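Local structure of guanine nucleotide exchange factor SRM1 (Saccharomyces cerevisiae, 3OF7) at residues A[44-49]-A[126-131]; A[208-213]-A[260-265]; A[268-273]-A[316-321]. The protein acts as the guanine nucleotide exchange factor that promotes replacement of GDP by GTP on GSP1 and GSP2, and binds chromatin. All coordinates share one frame; numbering follows the deposited sequence. Where two conformers were deposited one is given.

Interaction 1 of 3, residues A[44-49]-A[126-131]; sequences LGPLAK and LNELES
Ser131 OG sits over one face of the Gly45-Pro46 peptide group, almost straight above the carbonyl carbon, 3.1 Å from Gly45 C. The next peptide plane is met at its edge instead: Leu126 N donates to Pro46 O over 2.9 Å, in the carbonyl plane and on a lone pair. Both segments belong to the RCC1 seven-bladed beta-propeller, 44-49 in a loop of the blade where the first and last strands of the ring meet, 126-131 in the following blade, just after an unmodelled stretch. The second bond between them, from Gly45 N to Ser131 O, is also 2.9 Å but bent, and its donor stands 46° above the carbonyl plane. Gly45 has phi 87°, where a CB would be pushed against the preceding carbonyl oxygen and would clash with Pro46 CD. Pro46 and Glu128 run side by side, pointing the same way, with CG 3.7 Å from CG. Leu126 CD1 comes to 3.8 Å from Gly45 O. Ser131 OG takes the position between backbone N and carbonyl carbon (chi1 64°), from which it donates back to Asn127 O. An alanine here would probably cost Asn127 O one of its two donors and leave the face of the Gly45-Pro46 peptide less well covered. In the deposited arrangement Asn127 O is gripped from opposite faces of its plane, by Ser131 N at 3.0 Å and Ser131 OG at 2.8 Å.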
loop_
_atom_site.group_PDB
_atom_site.type_symbol
_atom_site.label_atom_id
_atom_site.label_comp_id
_atom_site.label_asym_id
_atom_site.label_seq_id
_atom_site.Cartn_x
_atom_site.Cartn_y
_atom_site.Cartn_z
ATOM N N LEU A 44 11.700 -15.113 1.473
ATOM C CA LEU A 44 11.854 -16.351 2.233
ATOM C C LEU A 44 13.063 -17.155 1.737
ATOM O O LEU A 44 13.169 -18.361 1.969
ATOM C CB LEU A 44 10.563 -17.171 2.192
ATOM C CG LEU A 44 9.376 -16.589 2.976
ATOM C CD1 LEU A 44 8.085 -17.317 2.629
ATOM C CD2 LEU A 44 9.606 -16.599 4.486
ATOM N N GLY A 45 13.981 -16.465 1.063
ATOM C CA GLY A 45 15.207 -17.086 0.580
ATOM C C GLY A 45 15.075 -17.732 -0.790
ATOM O O GLY A 45 14.003 -17.683 -1.410
ATOM N N PRO A 46 16.174 -18.346 -1.268
ATOM C CA PRO A 46 16.356 -18.779 -2.660
ATOM C C PRO A 46 15.676 -20.079 -3.087
ATOM O O PRO A 46 15.519 -20.302 -4.289
ATOM C CB PRO A 46 17.878 -18.940 -2.776
ATOM C CG PRO A 46 18.330 -19.261 -1.399
ATOM C CD PRO A 46 17.418 -18.475 -0.484
ATOM N N LEU A 47 15.285 -20.921 -2.131
ATOM C CA LEU A 47 14.784 -22.272 -2.439
ATOM C C LEU A 47 13.476 -22.262 -3.223
ATOM O O LEU A 47 12.577 -21.467 -2.926
ATOM C CB LEU A 47 14.624 -23.101 -1.159
ATOM C CG LEU A 47 15.864 -23.406 -0.311
ATOM C CD1 LEU A 47 15.473 -24.183 0.947
ATOM C CD2 LEU A 47 16.937 -24.158 -1.106
ATOM N N ALA A 48 13.375 -23.152 -4.214
ATOM C CA ALA A 48 12.225 -23.194 -5.122
ATOM C C ALA A 48 10.902 -23.361 -4.380
ATOM O O ALA A 48 9.923 -22.700 -4.707
ATOM C CB ALA A 48 12.394 -24.300 -6.174
ATOM N N LYS A 49 10.886 -24.238 -3.376
ATOM C CA LYS A 49 9.701 -24.464 -2.541
ATOM C C LYS A 49 9.209 -23.177 -1.863
ATOM O O LYS A 49 8.032 -23.061 -1.524
ATOM C CB LYS A 49 9.993 -25.534 -1.477
ATOM C CG LYS A 49 11.234 -25.241 -0.623
ATOM C CD LYS A 49 11.538 -26.335 0.399
ATOM C CE LYS A 49 10.990 -25.992 1.779
ATOM N NZ LYS A 49 11.716 -26.717 2.872
ATOM N N LEU A 126 16.049 -19.002 -6.798
ATOM C CA LEU A 126 16.019 -17.539 -6.823
ATOM C C LEU A 126 17.388 -16.952 -6.485
ATOM O O LEU A 126 18.212 -17.616 -5.844
ATOM C CB LEU A 126 14.976 -17.016 -5.828
ATOM C CG LEU A 126 13.513 -17.423 -6.027
ATOM C CD1 LEU A 126 12.658 -16.859 -4.900
ATOM C CD2 LEU A 126 12.996 -16.960 -7.387
ATOM N N ASN A 127 17.631 -15.715 -6.921
ATOM C CA ASN A 127 18.833 -14.983 -6.525
ATOM C C ASN A 127 18.834 -14.883 -4.997
ATOM O O ASN A 127 17.847 -14.437 -4.396
ATOM C CB ASN A 127 18.840 -13.596 -7.196
ATOM C CG ASN A 127 20.135 -12.812 -6.962
ATOM O OD1 ASN A 127 20.946 -12.645 -7.878
ATOM N ND2 ASN A 127 20.314 -12.297 -5.749
ATOM N N GLU A 128 19.922 -15.329 -4.368
ATOM C CA GLU A 128 19.966 -15.437 -2.903
ATOM C C GLU A 128 19.940 -14.079 -2.212
ATOM O O GLU A 128 19.263 -13.907 -1.201
ATOM C CB GLU A 128 21.176 -16.247 -2.420
ATOM C CG GLU A 128 20.996 -16.783 -0.993
ATOM C CD GLU A 128 22.258 -17.376 -0.401
ATOM O OE1 GLU A 128 23.004 -18.066 -1.130
ATOM O OE2 GLU A 128 22.497 -17.161 0.807
ATOM N N LEU A 129 20.687 -13.125 -2.755
ATOM C CA LEU A 129 20.743 -11.801 -2.162
ATOM C C LEU A 129 19.397 -11.058 -2.245
ATOM O O LEU A 129 18.999 -10.394 -1.290
ATOM C CB LEU A 129 21.894 -10.988 -2.765
ATOM C CG LEU A 129 23.300 -11.521 -2.432
ATOM C CD1 LEU A 129 24.366 -10.820 -3.265
ATOM C CD2 LEU A 129 23.607 -11.395 -0.936
ATOM N N GLU A 130 18.699 -11.197 -3.370
ATOM C CA GLU A 130 17.414 -10.512 -3.586
ATOM C C GLU A 130 16.283 -11.136 -2.784
ATOM O O GLU A 130 15.410 -10.429 -2.282
ATOM C CB GLU A 130 17.037 -10.512 -5.068
ATOM C CG GLU A 130 17.865 -9.584 -5.933
ATOM C CD GLU A 130 17.584 -9.764 -7.415
ATOM O OE1 GLU A 130 16.551 -9.254 -7.906
ATOM O OE2 GLU A 130 18.413 -10.406 -8.098
ATOM N N SER A 131 16.296 -12.462 -2.673
ATOM C CA SER A 131 15.245 -13.187 -1.956
ATOM C C SER A 131 15.479 -13.258 -0.441
ATOM O O SER A 131 14.622 -13.751 0.303
ATOM C CB SER A 131 15.055 -14.591 -2.547
ATOM O OG SER A 131 16.220 -15.381 -2.387
#

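Interaction 2 of 3, residues A[208-213]-A[260-265]; sequences QLAPGK and KYIASG
In the seam between the innermost strands of two adjacent propeller blades, the amide of Gln208 reaches across to the backbone of Ile262. Its CG is anti to the backbone N (chi1 -163°) and the chain beyond is extended, carrying OE1 to 3.0 Å from Ile262 N. That bond is nearly straight at hydrogen (165°), though the donor is tilted 32° from the amide carbonyl plane. Gln208 NE2 approaches Tyr261 CE1 obliquely at 3.4 Å and hydrogen-bonds to Tyr23 OH; Tyr261 OH in turn bonds to Ile318 N. Strands 208-211 and 261-264 run nearly parallel with axes 5.5 Å apart, yet no direct backbone-to-backbone hydrogen bond joins them. They are the first strands of their blades in the RCC1-type propeller, and their carbonyls are instead bridged by water. One water donates to both Leu209 O and Ile262 O, the latter at 2.7 Å, and a second lies between Pro211 O and Ser264 O. Ala210 CB meets Ile262 CD1 at 3.8 Å in an apolar contact. Further along, Ser264 CB touches Pro211 O, and Gly212 CA makes a CA-H...O contact of 3.2 Å with Gly265 O.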
loop_
_atom_site.group_PDB
_atom_site.type_symbol
_atom_site.label_atom_id
_atom_site.label_comp_id
_atom_site.label_asym_id
_atom_site.label_seq_id
_atom_site.Cartn_x
_atom_site.Cartn_y
_atom_site.Cartn_z
ATOM N N GLN A 208 3.918 12.882 5.056
ATOM C CA GLN A 208 3.318 11.606 4.653
ATOM C C GLN A 208 3.608 11.240 3.201
ATOM O O GLN A 208 3.690 12.118 2.332
ATOM C CB GLN A 208 1.807 11.618 4.877
ATOM C CG GLN A 208 1.185 10.218 4.885
ATOM C CD GLN A 208 -0.315 10.217 4.719
ATOM O OE1 GLN A 208 -0.940 11.252 4.467
ATOM N NE2 GLN A 208 -0.910 9.039 4.856
ATOM N N LEU A 209 3.741 9.939 2.957
ATOM C CA LEU A 209 3.950 9.402 1.609
ATOM C C LEU A 209 2.750 8.570 1.176
ATOM O O LEU A 209 2.052 8.004 2.023
ATOM C CB LEU A 209 5.210 8.533 1.573
ATOM C CG LEU A 209 6.483 9.042 2.255
ATOM C CD1 LEU A 209 7.568 7.973 2.245
ATOM C CD2 LEU A 209 7.009 10.312 1.580
ATOM N N ALA A 210 2.507 8.498 -0.132
ATOM C CA ALA A 210 1.524 7.541 -0.678
ATOM C C ALA A 210 2.017 6.982 -2.019
ATOM O O ALA A 210 1.949 7.679 -3.040
ATOM C CB ALA A 210 0.145 8.195 -0.832
ATOM N N PRO A 211 2.534 5.733 -2.017
ATOM C CA PRO A 211 3.057 5.128 -3.241
ATOM C C PRO A 211 1.983 4.541 -4.151
ATOM O O PRO A 211 1.009 3.950 -3.681
ATOM C CB PRO A 211 3.956 4.003 -2.725
ATOM C CG PRO A 211 3.364 3.622 -1.398
ATOM C CD PRO A 211 2.782 4.891 -0.827
ATOM N N GLY A 212 2.159 4.722 -5.454
ATOM C CA GLY A 212 1.309 4.034 -6.423
ATOM C C GLY A 212 2.087 2.929 -7.100
ATOM O O GLY A 212 2.972 2.324 -6.496
ATOM N N LYS A 213 1.774 2.682 -8.369
ATOM C CA LYS A 213 2.504 1.697 -9.166
ATOM C C LYS A 213 3.800 2.295 -9.713
ATOM O O LYS A 213 4.873 1.728 -9.536
ATOM C CB LYS A 213 1.636 1.185 -10.317
ATOM C CG LYS A 213 2.349 0.234 -11.273
ATOM C CD LYS A 213 1.497 -0.042 -12.509
ATOM C CE LYS A 213 2.200 -0.999 -13.459
ATOM N NZ LYS A 213 2.223 -2.402 -12.950
ATOM N N LYS A 260 -5.120 16.629 4.666
ATOM C CA LYS A 260 -4.559 16.070 5.899
ATOM C C LYS A 260 -4.148 14.603 5.768
ATOM O O LYS A 260 -3.461 14.066 6.637
ATOM C CB LYS A 260 -5.505 16.268 7.093
ATOM C CG LYS A 260 -6.865 15.584 6.999
ATOM C CD LYS A 260 -7.455 15.421 8.398
ATOM C CE LYS A 260 -8.824 14.771 8.369
ATOM N NZ LYS A 260 -9.858 15.718 7.889
ATOM N N TYR A 261 -4.566 13.958 4.682
ATOM C CA TYR A 261 -4.247 12.552 4.474
ATOM C C TYR A 261 -4.253 12.219 2.991
ATOM O O TYR A 261 -5.161 12.611 2.262
ATOM C CB TYR A 261 -5.252 11.669 5.223
ATOM C CG TYR A 261 -5.131 10.176 4.961
ATOM C CD1 TYR A 261 -4.183 9.403 5.634
ATOM C CD2 TYR A 261 -5.983 9.539 4.058
ATOM C CE1 TYR A 261 -4.077 8.019 5.401
ATOM C CE2 TYR A 261 -5.892 8.166 3.815
ATOM C CZ TYR A 261 -4.937 7.412 4.496
ATOM O OH TYR A 261 -4.844 6.062 4.254
ATOM N N ILE A 262 -3.240 11.480 2.559
ATOM C CA ILE A 262 -3.173 11.013 1.170
ATOM C C ILE A 262 -3.073 9.488 1.120
ATOM O O ILE A 262 -2.512 8.860 2.021
ATOM C CB ILE A 262 -2.004 11.657 0.386
ATOM C CG1 ILE A 262 -0.685 11.521 1.151
ATOM C CG2 ILE A 262 -2.300 13.142 0.066
ATOM C CD1 ILE A 262 0.557 11.805 0.307
ATOM N N ALA A 263 -3.628 8.903 0.065
ATOM C CA ALA A 263 -3.500 7.473 -0.184
ATOM C C ALA A 263 -3.510 7.296 -1.684
ATOM O O ALA A 263 -4.022 8.158 -2.408
ATOM C CB ALA A 263 -4.651 6.703 0.455
ATOM N N SER A 264 -2.955 6.181 -2.155
ATOM C CA SER A 264 -2.854 5.946 -3.585
ATOM C C SER A 264 -3.105 4.484 -3.927
ATOM O O SER A 264 -2.638 3.589 -3.216
ATOM C CB SER A 264 -1.470 6.377 -4.079
ATOM O OG SER A 264 -1.414 6.343 -5.493
ATOM N N GLY A 265 -3.875 4.258 -4.989
ATOM C CA GLY A 265 -3.883 2.972 -5.686
ATOM C C GLY A 265 -2.763 2.970 -6.719
ATOM O O GLY A 265 -1.850 3.807 -6.661
HETATM O O HOH W 1 -0.738 6.763 2.018
HETATM O O HOH W 2 -0.170 2.982 -1.474
#

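Interaction 3 of 3, residues A[268-273]-A[316-321]; sequences HCFALT and RSIAAG
Phe270 and Ile318 cross at about a right angle, the isoleucine placing its two branches on different parts of the phenylalanine. CG2 of Ile318 stands over one face of the Phe270 ring, 4.2 Å from the centroid and 24° off the normal, a CH-pi contact displaced toward the rim, with CD2 as the nearest ring atom. CD1, at the end of the other branch, reaches back to Phe270 CB at 3.8 Å. The torsions account for the start of this split: Ile318 CG2 lies anti to the backbone N, whereas CG1 lies anti to the carbonyl carbon. Strands 268-273 and 316-320 run antiparallel, but their axes are 8.7 Å apart, too far for sheet pairing. The geometry is that of face packing between neighbouring propeller blades, the second strand of one against the first strand of the next, and the side chains of Phe270, Ile318 and Ala320 all start out toward the opposing strand. Ala320 CB approaches both rings obliquely, 4.2 Å from Phe270 CE2 and 3.6 Å from His268 CE1. The imidazole arrives there from a CG set between backbone N and carbonyl carbon (chi1 62°). At its edge, near the ring plane, His268 NE2 makes a weak hydrogen bond of 3.4 Å to Gly321 O, bent to 138° at the hydrogen. Ser325, on the strand following 316-320, also touches His268, Phe270 and Ala320, and Ala263 of strand 259-264 packs on Ile318.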
loop_
_atom_site.group_PDB
_atom_site.type_symbol
_atom_site.label_atom_id
_atom_site.label_comp_id
_atom_site.label_asym_id
_atom_site.label_seq_id
_atom_site.Cartn_x
_atom_site.Cartn_y
_atom_site.Cartn_z
ATOM N N HIS A 268 -4.490 5.570 -9.508
ATOM C CA HIS A 268 -5.481 6.525 -9.010
ATOM C C HIS A 268 -5.147 6.880 -7.571
ATOM O O HIS A 268 -4.408 6.146 -6.900
ATOM C CB HIS A 268 -6.910 5.986 -9.136
ATOM C CG HIS A 268 -7.173 4.748 -8.335
ATOM N ND1 HIS A 268 -8.067 4.718 -7.284
ATOM C CD2 HIS A 268 -6.675 3.494 -8.440
ATOM C CE1 HIS A 268 -8.103 3.498 -6.774
ATOM N NE2 HIS A 268 -7.268 2.738 -7.458
ATOM N N CYS A 269 -5.695 7.995 -7.096
ATOM C CA CYS A 269 -5.221 8.599 -5.859
ATOM C C CYS A 269 -6.357 9.178 -5.038
ATOM O O CYS A 269 -7.432 9.463 -5.563
ATOM C CB CYS A 269 -4.224 9.714 -6.183
ATOM S SG CYS A 269 -2.899 9.237 -7.303
ATOM N N PHE A 270 -6.094 9.359 -3.748
ATOM C CA PHE A 270 -7.063 9.914 -2.815
ATOM C C PHE A 270 -6.437 10.992 -1.956
ATOM O O PHE A 270 -5.261 10.904 -1.577
ATOM C CB PHE A 270 -7.623 8.822 -1.907
ATOM C CG PHE A 270 -8.471 7.835 -2.622
ATOM C CD1 PHE A 270 -9.828 8.064 -2.781
ATOM C CD2 PHE A 270 -7.906 6.682 -3.165
ATOM C CE1 PHE A 270 -10.621 7.161 -3.461
ATOM C CE2 PHE A 270 -8.695 5.770 -3.843
ATOM C CZ PHE A 270 -10.047 6.007 -3.994
ATOM N N ALA A 271 -7.236 12.011 -1.650
ATOM C CA ALA A 271 -6.842 13.033 -0.691
ATOM C C ALA A 271 -8.038 13.381 0.191
ATOM O O ALA A 271 -9.163 13.524 -0.292
ATOM C CB ALA A 271 -6.310 14.264 -1.399
ATOM N N LEU A 272 -7.789 13.482 1.492
ATOM C CA LEU A 272 -8.818 13.869 2.449
ATOM C C LEU A 272 -8.455 15.252 2.972
ATOM O O LEU A 272 -7.333 15.465 3.430
ATOM C CB LEU A 272 -8.891 12.854 3.598
ATOM C CG LEU A 272 -9.846 13.090 4.775
ATOM C CD1 LEU A 272 -11.307 13.030 4.348
ATOM C CD2 LEU A 272 -9.570 12.050 5.867
ATOM N N THR A 273 -9.397 16.189 2.882
ATOM C CA THR A 273 -9.121 17.576 3.265
ATOM C C THR A 273 -9.348 17.791 4.754
ATOM O O THR A 273 -9.945 16.949 5.427
ATOM C CB THR A 273 -9.987 18.593 2.477
ATOM O OG1 THR A 273 -11.377 18.307 2.683
ATOM C CG2 THR A 273 -9.659 18.545 0.993
ATOM N N ARG A 316 -10.763 6.921 8.359
ATOM C CA ARG A 316 -9.578 6.534 9.109
ATOM C C ARG A 316 -8.400 6.305 8.162
ATOM O O ARG A 316 -7.320 6.874 8.345
ATOM C CB ARG A 316 -9.875 5.280 9.928
ATOM C CG ARG A 316 -8.714 4.720 10.739
ATOM C CD ARG A 316 -9.299 3.701 11.699
ATOM N NE ARG A 316 -8.336 2.783 12.299
ATOM C CZ ARG A 316 -7.608 3.051 13.379
ATOM N NH1 ARG A 316 -7.693 4.239 13.971
ATOM N NH2 ARG A 316 -6.782 2.132 13.861
ATOM N N SER A 317 -8.612 5.487 7.134
ATOM C CA SER A 317 -7.553 5.177 6.181
ATOM C C SER A 317 -8.136 4.618 4.896
ATOM O O SER A 317 -9.308 4.241 4.835
ATOM C CB SER A 317 -6.558 4.175 6.780
ATOM O OG SER A 317 -7.206 2.959 7.097
ATOM N N ILE A 318 -7.298 4.573 3.871
ATOM C CA ILE A 318 -7.702 4.078 2.571
ATOM C C ILE A 318 -6.602 3.160 2.045
ATOM O O ILE A 318 -5.425 3.422 2.253
ATOM C CB ILE A 318 -7.912 5.250 1.577
ATOM C CG1 ILE A 318 -9.009 6.203 2.072
ATOM C CG2 ILE A 318 -8.250 4.725 0.177
ATOM C CD1 ILE A 318 -8.938 7.564 1.422
ATOM N N ALA A 319 -6.991 2.071 1.391
ATOM C CA ALA A 319 -6.048 1.250 0.656
ATOM C C ALA A 319 -6.630 1.034 -0.723
ATOM O O ALA A 319 -7.847 0.901 -0.865
ATOM C CB ALA A 319 -5.832 -0.086 1.362
ATOM N N ALA A 320 -5.780 0.982 -1.742
ATOM C CA ALA A 320 -6.281 0.762 -3.102
ATOM C C ALA A 320 -5.311 -0.040 -3.958
ATOM O O ALA A 320 -4.097 0.082 -3.808
ATOM C CB ALA A 320 -6.633 2.110 -3.777
ATOM N N GLY A 321 -5.858 -0.860 -4.853
ATOM C CA GLY A 321 -5.054 -1.668 -5.761
ATOM C C GLY A 321 -5.042 -1.128 -7.173
ATOM O O GLY A 321 -5.080 0.081 -7.372
#

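From the N terminus, interaction 1 comes first: it closes a loop of 76 residues, bringing the blade where the ring's ends meet against the following blade. Interactions 2 and 3 close shorter loops, with 46 and 42 residues between their segments. Each ends before the next opens, so the three run in series, neither nesting nor crossing. Interaction 1 is remote, its centre about 30 Å from that of interaction 2. Interactions 2 and 3 adjoin, with centres about 7 Å apart. Strands 259-264 and 268-273 are neighbours in one sheet, joined by Ala263 O and Phe270 N at 2.7 Å, probably a hydrogen bond. That sheet therefore faces the blade of 208-213 through interaction 2 and the blade of 316-321 through interaction 3.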